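PDB 4XT0: protein LigF, which cleaves beta-aryl ether bonds of lignin stereospecifically, as a glutathione-binding beta-etherase of the glutathione S-transferase superfamily. Local coordinates for residues 76-81 against 85-90; 21-26 against 196-201. All blocks are in the same frame, centred on the assembly; numbering follows the deposited sequence.

Interaction 1: 76-81 against 85-90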
# COMPACT_ATOMS: atom_id res chain seq x y z
N TYR A 76 -7.68 12.19 4.11
CA TYR A 76 -8.14 12.93 5.28
C TYR A 76 -8.60 14.34 4.92
O TYR A 76 -9.62 14.80 5.40
CB TYR A 76 -7.03 13.00 6.35
CG TYR A 76 -7.39 13.85 7.57
CD1 TYR A 76 -8.18 13.33 8.58
CD2 TYR A 76 -6.92 15.16 7.70
CE1 TYR A 76 -8.51 14.09 9.72
CE2 TYR A 76 -7.24 15.94 8.83
CZ TYR A 76 -8.03 15.39 9.83
OH TYR A 76 -8.36 16.13 10.95
N LEU A 77 -7.85 15.02 4.05
CA LEU A 77 -8.20 16.39 3.69
C LEU A 77 -9.49 16.43 2.88
O LEU A 77 -10.30 17.36 2.98
CB LEU A 77 -7.04 17.04 2.91
CG LEU A 77 -5.82 17.35 3.80
CD1 LEU A 77 -4.61 17.73 2.96
CD2 LEU A 77 -6.13 18.45 4.82
N GLU A 78 -9.71 15.41 2.06
CA GLU A 78 -10.96 15.31 1.31
C GLU A 78 -12.13 14.90 2.23
O GLU A 78 -13.27 15.33 2.03
CB GLU A 78 -10.80 14.33 0.14
CG GLU A 78 -10.25 15.00 -1.15
CD GLU A 78 -11.23 16.01 -1.76
OE1 GLU A 78 -12.46 15.81 -1.61
OE2 GLU A 78 -10.78 17.00 -2.40
N ASP A 79 -11.84 14.09 3.25
CA ASP A 79 -12.88 13.68 4.22
C ASP A 79 -13.35 14.89 5.04
O ASP A 79 -14.54 15.03 5.35
CB ASP A 79 -12.34 12.60 5.19
CG ASP A 79 -12.33 11.19 4.58
OD1 ASP A 79 -13.00 10.95 3.55
OD2 ASP A 79 -11.65 10.31 5.16
N VAL A 80 -12.41 15.76 5.40
CA VAL A 80 -12.70 16.87 6.31
C VAL A 80 -13.11 18.16 5.59
O VAL A 80 -13.96 18.92 6.07
CB VAL A 80 -11.46 17.14 7.21
CG1 VAL A 80 -11.66 18.38 8.06
CG2 VAL A 80 -11.17 15.89 8.10
N PHE A 81 -12.51 18.42 4.44
CA PHE A 81 -12.87 19.63 3.69
C PHE A 81 -13.41 19.31 2.30
O PHE A 81 -12.82 19.75 1.30
CB PHE A 81 -11.66 20.56 3.56
CG PHE A 81 -10.96 20.87 4.87
CD1 PHE A 81 -11.42 21.88 5.69
CD2 PHE A 81 -9.83 20.15 5.26
CE1 PHE A 81 -10.78 22.18 6.90
CE2 PHE A 81 -9.17 20.45 6.46
CZ PHE A 81 -9.65 21.46 7.27
N GLY A 85 -12.36 24.37 -2.38
CA GLY A 85 -11.64 24.43 -3.64
C GLY A 85 -11.88 23.22 -4.53
O GLY A 85 -12.97 22.64 -4.52
N ASN A 86 -10.86 22.81 -5.29
CA ASN A 86 -11.01 21.68 -6.22
C ASN A 86 -11.37 20.36 -5.53
O ASN A 86 -10.83 20.02 -4.46
CB ASN A 86 -9.73 21.52 -7.05
CG ASN A 86 -9.51 22.66 -8.01
OD1 ASN A 86 -10.46 23.17 -8.59
ND2 ASN A 86 -8.27 23.09 -8.18
N SER A 87 -12.31 19.63 -6.11
CA SER A 87 -12.69 18.33 -5.55
C SER A 87 -11.80 17.21 -6.10
O SER A 87 -11.73 17.00 -7.31
CB SER A 87 -14.16 18.05 -5.86
OG SER A 87 -14.49 16.74 -5.43
N LEU A 88 -11.09 16.49 -5.22
CA LEU A 88 -9.99 15.64 -5.71
C LEU A 88 -10.29 14.14 -5.61
O LEU A 88 -9.42 13.32 -5.89
CB LEU A 88 -8.69 15.96 -4.95
CG LEU A 88 -8.20 17.42 -5.08
CD1 LEU A 88 -7.02 17.74 -4.14
CD2 LEU A 88 -7.84 17.73 -6.52
N ARG A 89 -11.52 13.78 -5.24
CA ARG A 89 -11.96 12.38 -5.39
C ARG A 89 -13.24 12.36 -6.19
O ARG A 89 -14.10 13.20 -5.98
CB ARG A 89 -12.20 11.70 -4.04
CG ARG A 89 -11.00 11.60 -3.11
CD ARG A 89 -11.36 10.69 -1.89
NE ARG A 89 -12.43 11.27 -1.09
CZ ARG A 89 -12.53 11.20 0.24
NH1 ARG A 89 -11.62 10.56 0.97
NH2 ARG A 89 -13.55 11.78 0.85
N PRO A 90 -13.38 11.39 -7.11
CA PRO A 90 -14.65 11.23 -7.85
C PRO A 90 -15.83 11.07 -6.89
O PRO A 90 -15.67 10.43 -5.85
CB PRO A 90 -14.45 9.93 -8.64
CG PRO A 90 -12.96 9.72 -8.71
CD PRO A 90 -12.39 10.35 -7.44
O HOH W 1 -14.57 17.08 -2.72
O HOH W 2 -14.26 13.62 -1.44
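Glu78 and Asp79, on the last turn of helix 70-80, meet Leu88 and Arg89 of the returning chain through carboxylates that are satisfied in different ways. Glu78 OE2 accepts the backbone N-H of Leu88 at 2.9 Å, the donor standing 67° out of the carboxylate plane, and the same oxygen also takes a salt bridge from Lys27. Its twin is served by solvent. One water donates to Glu78 OE1 at 2.8 Å and accepts from Arg89 NE, so carboxylate and guanidinium are joined indirectly; a second lies 2.7 Å from both Glu78 OE1 and Ser87 OG and links them. The carboxylate reaches these partners because the Glu78 chain bends at CB-CG (chi2 -67°). In the glutathione S-transferase fold this is where the thioredoxin-like N-terminal domain hands over to the helical C-terminal domain: helix 70-80 closes the first, and 85-90 leads to helix 93-121. Arg89 holds its side of the junction end-on, with NH2 at 2.9 Å and NH1 at 3.0 Å from Asp79 OD1. Both bonds converge on that single oxygen from one face of the carboxylate, which lies askew to the guanidinium, whereas the oxygen sits only 4° out of the guanidinium plane. Glu78 CB lies over the centre of the Arg89 guanidinium, 3.5 Å above its plane. NH1 is further engaged by a salt bridge to Glu75, and Asp79 OD2 turns to Arg100 of the second subunit, so one Asp79 oxygen serves the junction within the chain and the other the dimer interface. A methionine in place of Arg89 would probably leave Asp79 OD1 and Glu75 without their shared cation and the bridging water without its NE donor.

Interaction 2: 21-26 against 196-201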
# COMPACT_ATOMS: atom_id res chain seq x y z
N LEU A 21 0.97 18.29 0.00
CA LEU A 21 1.26 19.68 -0.32
C LEU A 21 0.42 20.12 -1.51
O LEU A 21 -0.24 21.17 -1.47
CB LEU A 21 2.76 19.84 -0.59
CG LEU A 21 3.43 21.22 -0.48
CD1 LEU A 21 3.27 21.80 0.92
CD2 LEU A 21 4.92 21.12 -0.85
N ALA A 22 0.42 19.32 -2.57
CA ALA A 22 -0.40 19.62 -3.76
C ALA A 22 -1.90 19.61 -3.41
O ALA A 22 -2.66 20.46 -3.87
CB ALA A 22 -0.10 18.60 -4.88
N THR A 23 -2.32 18.66 -2.58
CA THR A 23 -3.72 18.58 -2.16
C THR A 23 -4.16 19.87 -1.45
O THR A 23 -5.21 20.42 -1.75
CB THR A 23 -3.94 17.36 -1.25
OG1 THR A 23 -3.57 16.18 -1.97
CG2 THR A 23 -5.42 17.23 -0.79
N LEU A 24 -3.32 20.37 -0.54
CA LEU A 24 -3.62 21.59 0.21
C LEU A 24 -3.78 22.80 -0.72
O LEU A 24 -4.72 23.59 -0.58
CB LEU A 24 -2.52 21.86 1.25
CG LEU A 24 -2.51 20.89 2.45
CD1 LEU A 24 -1.14 20.87 3.12
CD2 LEU A 24 -3.64 21.25 3.44
N TYR A 25 -2.86 22.95 -1.68
CA TYR A 25 -2.93 24.07 -2.61
C TYR A 25 -4.10 23.92 -3.58
O TYR A 25 -4.71 24.89 -3.97
CB TYR A 25 -1.64 24.21 -3.41
CG TYR A 25 -0.51 24.89 -2.67
CD1 TYR A 25 -0.45 26.27 -2.58
CD2 TYR A 25 0.50 24.14 -2.07
CE1 TYR A 25 0.58 26.89 -1.90
CE2 TYR A 25 1.53 24.74 -1.38
CZ TYR A 25 1.57 26.13 -1.30
OH TYR A 25 2.60 26.74 -0.63
N GLU A 26 -4.38 22.69 -4.00
CA GLU A 26 -5.49 22.50 -4.95
C GLU A 26 -6.82 22.83 -4.29
O GLU A 26 -7.76 23.28 -4.95
CB GLU A 26 -5.51 21.06 -5.49
CG GLU A 26 -4.37 20.75 -6.45
CD GLU A 26 -4.62 21.23 -7.88
OE1 GLU A 26 -5.63 21.94 -8.14
OE2 GLU A 26 -3.77 20.93 -8.75
N ALA A 196 -5.37 10.28 -7.58
CA ALA A 196 -4.57 9.36 -8.39
C ALA A 196 -3.47 10.09 -9.14
O ALA A 196 -2.31 9.66 -9.14
CB ALA A 196 -5.44 8.59 -9.40
N ASP A 197 -3.85 11.17 -9.83
CA ASP A 197 -2.87 11.96 -10.57
C ASP A 197 -1.82 12.56 -9.64
O ASP A 197 -0.63 12.49 -9.91
CB ASP A 197 -3.56 13.05 -11.40
CG ASP A 197 -4.60 12.46 -12.34
OD1 ASP A 197 -4.21 11.87 -13.37
OD2 ASP A 197 -5.81 12.57 -12.02
N ILE A 198 -2.27 13.13 -8.52
CA ILE A 198 -1.37 13.78 -7.57
C ILE A 198 -0.34 12.78 -6.99
O ILE A 198 0.87 13.05 -6.98
CB ILE A 198 -2.18 14.44 -6.41
CG1 ILE A 198 -2.84 15.73 -6.89
CG2 ILE A 198 -1.29 14.74 -5.21
CD1 ILE A 198 -3.88 16.28 -5.88
N CYS A 199 -0.81 11.62 -6.55
CA CYS A 199 0.09 10.64 -5.93
C CYS A 199 1.11 10.10 -6.94
O CYS A 199 2.27 9.89 -6.59
CB CYS A 199 -0.71 9.49 -5.32
SG CYS A 199 -1.73 9.96 -3.86
N ASN A 200 0.68 9.89 -8.18
CA ASN A 200 1.59 9.41 -9.20
C ASN A 200 2.53 10.51 -9.68
O ASN A 200 3.71 10.25 -9.96
CB ASN A 200 0.81 8.83 -10.38
CG ASN A 200 0.38 7.41 -10.13
OD1 ASN A 200 1.14 6.47 -10.37
ND2 ASN A 200 -0.85 7.23 -9.63
N PHE A 201 2.01 11.74 -9.76
CA PHE A 201 2.82 12.90 -10.16
C PHE A 201 3.92 13.13 -9.14
O PHE A 201 5.03 13.52 -9.50
CB PHE A 201 1.94 14.15 -10.31
CG PHE A 201 2.68 15.40 -10.72
CD1 PHE A 201 2.91 15.68 -12.05
CD2 PHE A 201 3.11 16.32 -9.77
CE1 PHE A 201 3.58 16.85 -12.45
CE2 PHE A 201 3.78 17.49 -10.15
CZ PHE A 201 4.01 17.75 -11.49
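Segments 21-26 and 196-201 are both helical along their whole length, and their backbones come nearest where the CA atoms of Ala22 and Ile198 stand 7.0 Å apart. Ile198 carries the contact from its side, its side chain setting out toward the other helix. Its two branches do separate work: the CG2 methyl meets the Ala22 CB methyl at 4.1 Å, while CD1, at the end of the other branch, lies 3.9 Å from Thr23 OG1. The division follows from the torsions: CG2 is anti to the backbone N, and an extended chi2 of 169° carries CD1 outward, so that the isoleucine crosses the threonine side chain at about a right angle. Thr23 OG1 makes no polar bond across the contact; its hydrogen bond is to Lys19 O, one turn back in its own helix. Glu26 is also directed at the partner helix, but its carboxylate is occupied by Arg236. At the start of helix 195-204, Asp197 OD2 accepts the backbone N-H of Ser194 in the Ser-x-x-Asp sequence, while Ser194 OG bonds the N-H of Ala196, consistent with the N-capping box known from glutathione S-transferases. Helix 15-26 belongs to the thioredoxin-like domain and helix 195-204 to the helical domain, so the touch of Ile198 on Ala22 and Thr23 is an inter-domain one, about 12 Å from bound glutathione measured from the Ile198 side chain. With only methyl groups and an already bonded hydroxyl meeting, and no hydrogen bond between the segments, the helices simply rest against each other here through a small buried patch, with no directed polar pair between them.

Both interactions join the thioredoxin-like domain to what follows it, but at different depths. Interaction 2, its centre about 9 Å from the centre of the chain, is wholly buried, small and apolar, closing a loop of 169 residues. Interaction 1, its centre about 18 Å from the centre of the chain and partly exposed, is larger, and relies on charges and waters; it brings together segments only three residues apart and reaches the second subunit. The two touch: Leu88 CD1 packs on Thr23 CG2 at 3.8 Å, Leu77 CD1 on Leu24 CD2, and Asn86 ND2 probably hydrogen-bonds Glu26 OE1. Helix 15-26 meets both the linker and helix 195-204, and the linker also reaches Leu195 directly.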